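Long-range contacts in beta-galactosidase (Bacillus circulans subsp. alkalophilus, PDB 3TTY), which hydrolyses terminal beta-galactosidic bonds with a TIM-barrel glycoside hydrolase domain that binds galactose: residues S226-R237 / E259-M269; Y332-D340 / G616-K624. All blocks are in the same frame, centred on the assembly; numbering follows the deposited sequence.

Contact 1: residues S226-R237 / E259-M269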
loop_
_atom_site.group_PDB
_atom_site.type_symbol
_atom_site.label_atom_id
_atom_site.label_comp_id
_atom_site.label_asym_id
_atom_site.label_seq_id
_atom_site.Cartn_x
_atom_site.Cartn_y
_atom_site.Cartn_z
ATOM N N SER A 226 -16.127 18.142 -12.670
ATOM C CA SER A 226 -17.506 17.727 -12.787
ATOM C C SER A 226 -18.227 18.605 -13.823
ATOM O O SER A 226 -18.844 18.075 -14.744
ATOM C CB SER A 226 -18.183 17.762 -11.424
ATOM O OG SER A 226 -19.506 17.267 -11.501
ATOM N N ASP A 227 -18.116 19.932 -13.703
ATOM C CA ASP A 227 -18.716 20.840 -14.683
ATOM C C ASP A 227 -18.248 20.554 -16.119
ATOM O O ASP A 227 -19.054 20.604 -17.038
ATOM C CB ASP A 227 -18.432 22.321 -14.358
ATOM C CG ASP A 227 -19.185 22.823 -13.142
ATOM O OD1 ASP A 227 -19.863 22.012 -12.476
ATOM O OD2 ASP A 227 -19.084 24.037 -12.833
ATOM N N SER A 228 -16.953 20.275 -16.295
ATOM C CA SER A 228 -16.363 20.057 -17.620
ATOM C C SER A 228 -16.933 18.812 -18.306
ATOM O O SER A 228 -17.249 18.829 -19.499
ATOM C CB SER A 228 -14.836 19.909 -17.535
ATOM O OG SER A 228 -14.211 21.064 -17.012
ATOM N N LEU A 229 -17.028 17.724 -17.552
ATOM C CA LEU A 229 -17.650 16.513 -18.062
ATOM C C LEU A 229 -19.140 16.751 -18.339
ATOM O O LEU A 229 -19.676 16.256 -19.331
ATOM C CB LEU A 229 -17.427 15.351 -17.092
ATOM C CG LEU A 229 -15.956 14.926 -16.967
ATOM C CD1 LEU A 229 -15.692 14.186 -15.670
ATOM C CD2 LEU A 229 -15.549 14.081 -18.157
ATOM N N LEU A 230 -19.808 17.514 -17.478
ATOM C CA LEU A 230 -21.213 17.840 -17.704
ATOM C C LEU A 230 -21.379 18.605 -19.016
ATOM O O LEU A 230 -22.321 18.357 -19.776
ATOM C CB LEU A 230 -21.796 18.635 -16.537
ATOM C CG LEU A 230 -23.304 18.941 -16.621
ATOM C CD1 LEU A 230 -24.136 17.688 -16.869
ATOM C CD2 LEU A 230 -23.796 19.652 -15.356
ATOM N N GLU A 231 -20.457 19.528 -19.288
ATOM C CA GLU A 231 -20.472 20.265 -20.546
ATOM C C GLU A 231 -20.423 19.296 -21.729
ATOM O O GLU A 231 -21.129 19.472 -22.727
ATOM C CB GLU A 231 -19.297 21.236 -20.618
ATOM C CG GLU A 231 -19.501 22.539 -19.848
ATOM C CD GLU A 231 -20.721 23.309 -20.348
ATOM O OE1 GLU A 231 -20.802 23.557 -21.570
ATOM O OE2 GLU A 231 -21.610 23.643 -19.524
ATOM N N CYS A 232 -19.581 18.275 -21.628
ATOM C CA CYS A 232 -19.532 17.274 -22.695
ATOM C C CYS A 232 -20.902 16.624 -22.887
ATOM O O CYS A 232 -21.404 16.555 -24.006
ATOM C CB CYS A 232 -18.448 16.225 -22.431
ATOM S SG CYS A 232 -16.763 16.901 -22.491
ATOM N N PHE A 233 -21.525 16.177 -21.801
ATOM C CA PHE A 233 -22.866 15.600 -21.905
ATOM C C PHE A 233 -23.848 16.525 -22.616
ATOM O O PHE A 233 -24.516 16.123 -23.583
ATOM C CB PHE A 233 -23.434 15.239 -20.536
ATOM C CG PHE A 233 -24.899 14.881 -20.578
ATOM C CD1 PHE A 233 -25.307 13.652 -21.076
ATOM C CD2 PHE A 233 -25.863 15.779 -20.144
ATOM C CE1 PHE A 233 -26.648 13.318 -21.138
ATOM C CE2 PHE A 233 -27.213 15.458 -20.191
ATOM C CZ PHE A 233 -27.612 14.229 -20.687
ATOM N N LYS A 234 -23.930 17.760 -22.121
ATOM C CA LYS A 234 -24.840 18.768 -22.652
ATOM C C LYS A 234 -24.573 19.048 -24.116
ATOM O O LYS A 234 -25.502 19.221 -24.904
ATOM C CB LYS A 234 -24.742 20.075 -21.860
ATOM C CG LYS A 234 -24.942 19.908 -20.354
ATOM C CD LYS A 234 -25.314 21.227 -19.651
ATOM C CE LYS A 234 -24.490 22.404 -20.155
ATOM N NZ LYS A 234 -24.772 23.657 -19.404
ATOM N N MET A 235 -23.297 19.099 -24.473
ATOM C CA MET A 235 -22.916 19.316 -25.852
ATOM C C MET A 235 -23.524 18.249 -26.771
ATOM O O MET A 235 -24.019 18.576 -27.848
ATOM C CB MET A 235 -21.393 19.349 -25.992
ATOM C CG MET A 235 -20.909 19.406 -27.431
ATOM S SD MET A 235 -19.157 18.966 -27.595
ATOM C CE MET A 235 -19.223 17.175 -27.420
ATOM N N GLU A 236 -23.485 16.984 -26.355
ATOM C CA GLU A 236 -24.034 15.903 -27.187
ATOM C C GLU A 236 -25.561 15.914 -27.141
ATOM O O GLU A 236 -26.234 15.785 -28.168
ATOM C CB GLU A 236 -23.489 14.527 -26.768
ATOM C CG GLU A 236 -22.029 14.282 -27.151
ATOM C CD GLU A 236 -21.614 12.811 -26.984
ATOM O OE1 GLU A 236 -22.401 11.907 -27.347
ATOM O OE2 GLU A 236 -20.499 12.556 -26.491
ATOM N N ARG A 237 -26.097 16.078 -25.939
ATOM C CA ARG A 237 -27.529 16.171 -25.739
ATOM C C ARG A 237 -28.111 17.184 -26.724
ATOM O O ARG A 237 -29.088 16.892 -27.398
ATOM C CB ARG A 237 -27.832 16.579 -24.294
ATOM C CG ARG A 237 -29.289 16.899 -23.999
ATOM C CD ARG A 237 -29.417 17.744 -22.738
ATOM N NE ARG A 237 -29.027 19.121 -22.988
ATOM C CZ ARG A 237 -28.848 20.040 -22.044
ATOM N NH1 ARG A 237 -29.014 19.730 -20.768
ATOM N NH2 ARG A 237 -28.497 21.273 -22.379
ATOM N N GLU A 259 -17.091 11.259 -7.406
ATOM C CA GLU A 259 -16.374 12.276 -8.178
ATOM C C GLU A 259 -17.210 13.307 -8.951
ATOM O O GLU A 259 -16.681 14.313 -9.418
ATOM C CB GLU A 259 -15.356 11.607 -9.112
ATOM C CG GLU A 259 -14.247 10.889 -8.355
ATOM C CD GLU A 259 -13.193 10.326 -9.269
ATOM O OE1 GLU A 259 -13.554 9.861 -10.377
ATOM O OE2 GLU A 259 -12.000 10.355 -8.889
ATOM N N LEU A 260 -18.504 13.069 -9.083
ATOM C CA LEU A 260 -19.368 13.973 -9.834
ATOM C C LEU A 260 -20.563 14.432 -8.997
ATOM O O LEU A 260 -21.137 13.651 -8.240
ATOM C CB LEU A 260 -19.861 13.268 -11.099
ATOM C CG LEU A 260 -19.107 13.490 -12.418
ATOM C CD1 LEU A 260 -17.715 14.068 -12.240
ATOM C CD2 LEU A 260 -19.091 12.220 -13.266
ATOM N N ASP A 261 -20.945 15.694 -9.146
ATOM C CA ASP A 261 -22.110 16.229 -8.443
ATOM C C ASP A 261 -23.380 15.899 -9.224
ATOM O O ASP A 261 -23.828 16.684 -10.050
ATOM C CB ASP A 261 -21.976 17.745 -8.286
ATOM C CG ASP A 261 -23.093 18.352 -7.467
ATOM O OD1 ASP A 261 -24.075 17.639 -7.139
ATOM O OD2 ASP A 261 -22.983 19.555 -7.151
ATOM N N TYR A 262 -23.963 14.736 -8.961
ATOM C CA TYR A 262 -25.068 14.252 -9.783
ATOM C C TYR A 262 -26.323 15.122 -9.715
ATOM O O TYR A 262 -27.086 15.178 -10.680
ATOM C CB TYR A 262 -25.397 12.793 -9.454
ATOM C CG TYR A 262 -24.468 11.797 -10.120
ATOM C CD1 TYR A 262 -23.881 12.080 -11.345
ATOM C CD2 TYR A 262 -24.177 10.574 -9.524
ATOM C CE1 TYR A 262 -23.033 11.164 -11.968
ATOM C CE2 TYR A 262 -23.341 9.661 -10.143
ATOM C CZ TYR A 262 -22.773 9.960 -11.362
ATOM O OH TYR A 262 -21.942 9.054 -11.980
ATOM N N PHE A 263 -26.531 15.802 -8.591
ATOM C CA PHE A 263 -27.664 16.716 -8.468
ATOM C C PHE A 263 -27.623 17.764 -9.554
ATOM O O PHE A 263 -28.637 18.060 -10.178
ATOM C CB PHE A 263 -27.737 17.354 -7.073
ATOM C CG PHE A 263 -28.367 16.458 -6.052
ATOM C CD1 PHE A 263 -29.694 16.088 -6.172
ATOM C CD2 PHE A 263 -27.631 15.942 -5.007
ATOM C CE1 PHE A 263 -30.274 15.250 -5.252
ATOM C CE2 PHE A 263 -28.211 15.093 -4.087
ATOM C CZ PHE A 263 -29.526 14.749 -4.208
ATOM N N LYS A 264 -26.434 18.293 -9.796
ATOM C CA LYS A 264 -26.221 19.258 -10.853
ATOM C C LYS A 264 -26.307 18.581 -12.230
ATOM O O LYS A 264 -26.824 19.157 -13.189
ATOM C CB LYS A 264 -24.873 19.946 -10.630
ATOM C CG LYS A 264 -24.441 20.871 -11.735
ATOM C CD LYS A 264 -23.320 21.781 -11.246
ATOM C CE LYS A 264 -22.765 22.658 -12.371
ATOM N NZ LYS A 264 -21.807 23.673 -11.824
ATOM N N TRP A 265 -25.826 17.347 -12.329
ATOM C CA TRP A 265 -25.957 16.605 -13.585
ATOM C C TRP A 265 -27.424 16.374 -13.976
ATOM O O TRP A 265 -27.796 16.561 -15.134
ATOM C CB TRP A 265 -25.202 15.273 -13.522
ATOM C CG TRP A 265 -23.727 15.392 -13.826
ATOM C CD1 TRP A 265 -22.778 16.003 -13.053
ATOM C CD2 TRP A 265 -23.039 14.875 -14.981
ATOM N NE1 TRP A 265 -21.546 15.922 -13.671
ATOM C CE2 TRP A 265 -21.679 15.233 -14.852
ATOM C CE3 TRP A 265 -23.446 14.157 -16.116
ATOM C CZ2 TRP A 265 -20.719 14.890 -15.804
ATOM C CZ3 TRP A 265 -22.486 13.823 -17.077
ATOM C CH2 TRP A 265 -21.138 14.190 -16.911
ATOM N N ALA A 266 -28.251 15.979 -13.006
ATOM C CA ALA A 266 -29.603 15.505 -13.294
ATOM C C ALA A 266 -30.492 16.607 -13.868
ATOM O O ALA A 266 -31.430 16.329 -14.622
ATOM C CB ALA A 266 -30.246 14.880 -12.044
ATOM N N LYS A 267 -30.188 17.853 -13.524
ATOM C CA LYS A 267 -30.955 18.982 -14.029
ATOM C C LYS A 267 -30.829 19.071 -15.543
ATOM O O LYS A 267 -31.728 19.579 -16.220
ATOM C CB LYS A 267 -30.496 20.286 -13.377
ATOM C CG LYS A 267 -30.711 20.331 -11.864
ATOM C CD LYS A 267 -30.262 21.688 -11.300
ATOM C CE LYS A 267 -30.431 21.772 -9.786
ATOM N NZ LYS A 267 -31.840 21.511 -9.367
ATOM N N GLU A 268 -29.729 18.542 -16.073
ATOM C CA GLU A 268 -29.460 18.603 -17.508
ATOM C C GLU A 268 -29.948 17.364 -18.255
ATOM O O GLU A 268 -29.837 17.290 -19.482
ATOM C CB GLU A 268 -27.954 18.788 -17.752
ATOM C CG GLU A 268 -27.320 19.902 -16.928
ATOM C CD GLU A 268 -27.855 21.309 -17.262
ATOM O OE1 GLU A 268 -28.388 21.536 -18.382
ATOM O OE2 GLU A 268 -27.720 22.200 -16.387
ATOM N N MET A 269 -30.470 16.389 -17.512
ATOM C CA MET A 269 -30.886 15.092 -18.066
ATOM C C MET A 269 -32.411 14.945 -18.095
ATOM O O MET A 269 -33.086 15.354 -17.155
ATOM C CB MET A 269 -30.302 13.948 -17.226
ATOM C CG MET A 269 -28.788 13.901 -17.191
ATOM S SD MET A 269 -28.182 12.994 -15.762
ATOM C CE MET A 269 -28.444 11.301 -16.307
HETATM O O HOH W 1 -29.005 23.342 -20.493
#
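On the outside of the TIM barrel, W265 from the short helix 262-266 beds as a knob into the hole formed by S226, L229, L230 and F233 of the long helix 215-243. The indole slides past L230, whose CD1 lies over one face, 3.5 Å above the ring plane and offset toward the rim; CA of L230 stands over the six-membered ring in a CH-pi contact. The opposite face is covered by CD2 of L260, from its own segment, while L229 CB meets the ring edge at CZ2. S226 OG, anti to its own N (chi1 -176°), takes two donors: backbone N of D261 at 3.2 Å and NE1 of W265 at 3.3 Å, the latter in the indole plane. With an alanine in place of W265, a gap would probably open between L230 and L260, and S226 OG would be likely to lose one of its two donors.

These segments bracket barrel strand 249-253: helix 215-243 precedes it, and the 259-269 loop and helix follow it, leading to strand 273-275. F233 and M269 both touch that strand, and M269 SD sits at a distance above the F233 ring, a Met-aromatic contact, with E268 O at the ring's edge.

Charged pairs close both ends. R237 NH1 grips E268 twice, reaching backbone O at 2.9 Å on an in-plane lone pair and OE1 at 3.1 Å through the anti lone pair, with guanidinium and carboxylate planes 39° apart. E268 folds back at chi2 (-64°) to bring OE1 there, and a water bridges OE1 to R237 NH2. At the other end the extended chain of K264 carries NZ to D227 OD1 at 2.6 Å, from above the carboxylate plane; D227 OD2 is held by W167.

Contact 2: residues Y332-D340 / G616-K624; sequences YQAVAHGAD and GVEVAERVK
R622 and D340 form the salt bridge of this contact, NH2 to OD1 at 2.8 Å, with OD1 met on its syn side but out of the carboxylate plane. NH1 adds a weak second bond to the same OD1 and also reaches two backbone oxygens, V335 O at 2.8 Å and A339 O at 3.1 Å, the latter from above the carbonyl plane. A bend at chi3 (70°) turns the group against the turn at G338, whose CA covers one face, 3.6 Å above its centre. NH2 also bonds A393 O, so several partners fix the rotation of this buried charge.

A second polar cluster gathers on E618, extended from the strand. H337 NE2 donates to OE2 at 2.7 Å, nearly in the imidazole plane, while Q333 NE2 donates to OE1 at 2.9 Å on the syn lone pair; H635 also bonds OE1. The carboxylate is thus gripped at both oxygens, which probably favours its ionised form.

Apolar contact is slight: A620 CB comes to 4.4 Å from A336 CB and also touches H337 CE1. Water joins A336 O to E621 O.

V335 O also accepts from G338 N, and A334 O from A339 N: the Schellman motif that ends helix 326-336. The first strand of the C-terminal beta domain packs on this helix end and turn, at the entry to the last TIM-barrel strand.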
loop_
_atom_site.group_PDB
_atom_site.type_symbol
_atom_site.label_atom_id
_atom_site.label_comp_id
_atom_site.label_asym_id
_atom_site.label_seq_id
_atom_site.Cartn_x
_atom_site.Cartn_y
_atom_site.Cartn_z
ATOM N N TYR A 332 -36.650 -6.059 -8.479
ATOM C CA TYR A 332 -37.830 -5.438 -7.885
ATOM C C TYR A 332 -37.473 -4.439 -6.783
ATOM O O TYR A 332 -38.248 -3.521 -6.494
ATOM C CB TYR A 332 -38.825 -6.477 -7.372
ATOM C CG TYR A 332 -39.603 -7.146 -8.480
ATOM C CD1 TYR A 332 -40.406 -6.399 -9.334
ATOM C CD2 TYR A 332 -39.531 -8.517 -8.675
ATOM C CE1 TYR A 332 -41.114 -7.003 -10.364
ATOM C CE2 TYR A 332 -40.233 -9.125 -9.695
ATOM C CZ TYR A 332 -41.020 -8.363 -10.533
ATOM O OH TYR A 332 -41.723 -8.971 -11.536
ATOM N N GLN A 333 -36.305 -4.609 -6.170
ATOM C CA GLN A 333 -35.850 -3.613 -5.219
ATOM C C GLN A 333 -35.653 -2.277 -5.941
ATOM O O GLN A 333 -36.041 -1.231 -5.426
ATOM C CB GLN A 333 -34.574 -4.036 -4.487
ATOM C CG GLN A 333 -34.292 -3.181 -3.244
ATOM C CD GLN A 333 -32.928 -3.454 -2.645
ATOM O OE1 GLN A 333 -31.969 -3.745 -3.366
ATOM N NE2 GLN A 333 -32.834 -3.366 -1.317
ATOM N N ALA A 334 -35.064 -2.317 -7.131
ATOM C CA ALA A 334 -34.909 -1.112 -7.929
ATOM C C ALA A 334 -36.272 -0.508 -8.256
ATOM O O ALA A 334 -36.503 0.689 -8.046
ATOM C CB ALA A 334 -34.139 -1.398 -9.186
ATOM N N VAL A 335 -37.184 -1.337 -8.752
ATOM C CA VAL A 335 -38.504 -0.850 -9.122
ATOM C C VAL A 335 -39.196 -0.203 -7.923
ATOM O O VAL A 335 -39.813 0.857 -8.042
ATOM C CB VAL A 335 -39.386 -1.982 -9.683
ATOM C CG1 VAL A 335 -40.781 -1.449 -10.025
ATOM C CG2 VAL A 335 -38.715 -2.619 -10.901
ATOM N N ALA A 336 -39.070 -0.853 -6.768
ATOM C CA ALA A 336 -39.648 -0.385 -5.514
ATOM C C ALA A 336 -39.200 1.039 -5.176
ATOM O O ALA A 336 -39.910 1.777 -4.492
ATOM C CB ALA A 336 -39.252 -1.329 -4.388
ATOM N N HIS A 337 -38.016 1.422 -5.647
ATOM C CA HIS A 337 -37.478 2.733 -5.307
ATOM C C HIS A 337 -37.558 3.759 -6.423
ATOM O O HIS A 337 -37.054 4.865 -6.276
ATOM C CB HIS A 337 -36.073 2.621 -4.723
ATOM C CG HIS A 337 -36.047 1.918 -3.402
ATOM N ND1 HIS A 337 -36.478 2.514 -2.237
ATOM C CD2 HIS A 337 -35.694 0.655 -3.070
ATOM C CE1 HIS A 337 -36.368 1.657 -1.240
ATOM N NE2 HIS A 337 -35.890 0.523 -1.717
ATOM N N GLY A 338 -38.239 3.417 -7.513
ATOM C CA GLY A 338 -38.528 4.397 -8.543
ATOM C C GLY A 338 -38.126 3.993 -9.946
ATOM O O GLY A 338 -38.356 4.731 -10.893
ATOM N N ALA A 339 -37.526 2.819 -10.092
ATOM C CA ALA A 339 -37.082 2.365 -11.410
ATOM C C ALA A 339 -38.257 1.943 -12.290
ATOM O O ALA A 339 -39.104 1.166 -11.867
ATOM C CB ALA A 339 -36.077 1.217 -11.269
ATOM N N ASP A 340 -38.306 2.461 -13.512
ATOM C CA ASP A 340 -39.359 2.106 -14.461
ATOM C C ASP A 340 -38.804 1.295 -15.626
ATOM O O ASP A 340 -39.456 1.129 -16.658
ATOM C CB ASP A 340 -40.092 3.352 -14.972
ATOM C CG ASP A 340 -41.228 3.780 -14.053
ATOM O OD1 ASP A 340 -41.392 3.147 -12.990
ATOM O OD2 ASP A 340 -41.945 4.752 -14.392
ATOM N N GLY A 616 -35.067 -7.985 7.793
ATOM C CA GLY A 616 -34.639 -8.354 6.460
ATOM C C GLY A 616 -35.775 -8.417 5.464
ATOM O O GLY A 616 -35.576 -8.800 4.320
ATOM N N VAL A 617 -36.973 -8.058 5.902
ATOM C CA VAL A 617 -38.098 -7.988 4.989
ATOM C C VAL A 617 -38.373 -6.521 4.713
ATOM O O VAL A 617 -38.995 -5.821 5.512
ATOM C CB VAL A 617 -39.359 -8.675 5.553
ATOM C CG1 VAL A 617 -40.560 -8.439 4.625
ATOM C CG2 VAL A 617 -39.100 -10.162 5.757
ATOM N N GLU A 618 -37.891 -6.057 3.574
ATOM C CA GLU A 618 -37.974 -4.652 3.244
ATOM C C GLU A 618 -39.338 -4.294 2.674
ATOM O O GLU A 618 -39.880 -5.001 1.819
ATOM C CB GLU A 618 -36.872 -4.296 2.252
ATOM C CG GLU A 618 -36.987 -2.904 1.670
ATOM C CD GLU A 618 -35.952 -2.662 0.598
ATOM O OE1 GLU A 618 -35.170 -3.593 0.311
ATOM O OE2 GLU A 618 -35.936 -1.552 0.033
ATOM N N VAL A 619 -39.900 -3.194 3.157
ATOM C CA VAL A 619 -41.121 -2.685 2.566
ATOM C C VAL A 619 -40.958 -1.241 2.090
ATOM O O VAL A 619 -40.477 -0.387 2.831
ATOM C CB VAL A 619 -42.300 -2.784 3.541
ATOM C CG1 VAL A 619 -43.585 -2.370 2.843
ATOM C CG2 VAL A 619 -42.411 -4.199 4.092
ATOM N N ALA A 620 -41.368 -0.975 0.856
ATOM C CA ALA A 620 -41.299 0.371 0.315
ATOM C C ALA A 620 -42.531 0.639 -0.529
ATOM O O ALA A 620 -43.162 -0.289 -1.029
ATOM C CB ALA A 620 -40.031 0.554 -0.507
ATOM N N GLU A 621 -42.867 1.912 -0.705
ATOM C CA GLU A 621 -44.130 2.263 -1.321
ATOM C C GLU A 621 -43.969 3.192 -2.510
ATOM O O GLU A 621 -43.208 4.155 -2.459
ATOM C CB GLU A 621 -45.062 2.919 -0.290
ATOM C CG GLU A 621 -46.430 3.319 -0.868
ATOM C CD GLU A 621 -47.208 4.279 0.035
ATOM O OE1 GLU A 621 -46.644 5.331 0.407
ATOM O OE2 GLU A 621 -48.375 3.978 0.381
ATOM N N ARG A 622 -44.696 2.893 -3.580
ATOM C CA ARG A 622 -44.899 3.840 -4.663
ATOM C C ARG A 622 -46.402 4.048 -4.833
ATOM O O ARG A 622 -47.188 3.115 -4.676
ATOM C CB ARG A 622 -44.265 3.341 -5.967
ATOM C CG ARG A 622 -42.742 3.244 -5.938
ATOM C CD ARG A 622 -42.174 2.680 -7.248
ATOM N NE ARG A 622 -42.307 3.610 -8.365
ATOM C CZ ARG A 622 -41.894 3.375 -9.607
ATOM N NH1 ARG A 622 -41.302 2.231 -9.921
ATOM N NH2 ARG A 622 -42.087 4.283 -10.547
ATOM N N VAL A 623 -46.788 5.273 -5.165
ATOM C CA VAL A 623 -48.188 5.659 -5.235
ATOM C C VAL A 623 -48.518 6.254 -6.594
ATOM O O VAL A 623 -47.795 7.105 -7.107
ATOM C CB VAL A 623 -48.525 6.696 -4.142
ATOM C CG1 VAL A 623 -49.929 7.240 -4.338
ATOM C CG2 VAL A 623 -48.356 6.089 -2.751
ATOM N N LYS A 624 -49.613 5.800 -7.181
ATOM C CA LYS A 624 -50.017 6.270 -8.499
ATOM C C LYS A 624 -51.485 6.660 -8.419
ATOM O O LYS A 624 -52.358 5.807 -8.238
ATOM C CB LYS A 624 -49.798 5.176 -9.547
ATOM C CG LYS A 624 -50.119 5.582 -10.987
ATOM C CD LYS A 624 -50.008 4.366 -11.904
ATOM C CE LYS A 624 -49.755 4.755 -13.349
ATOM N NZ LYS A 624 -49.316 3.559 -14.134
HETATM O O HOH W 2 -40.242 3.870 -2.568
#

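Both contacts involve the TIM barrel but join different parts. Contact 1 lies wholly within the barrel domain, pairing a helix before strand 249-253 with the helix after it; contact 2 joins the barrel's last helix-to-strand turn to the C-terminal domain, 276 residues on. Their centres are 27 Å apart on opposite sides of the chain's centre, with nearest atoms about 12 Å apart, so neither touches the other. Contact 1 touches neither sugar nor metal: the side chain of L260 is about 12 Å from a bound galactose and that of L229 about 9 Å from the zinc ion. Strands 249-253 and 273-275, which flank helix 262-266 in sequence, supply the galactose-pocket residues N252 and D275.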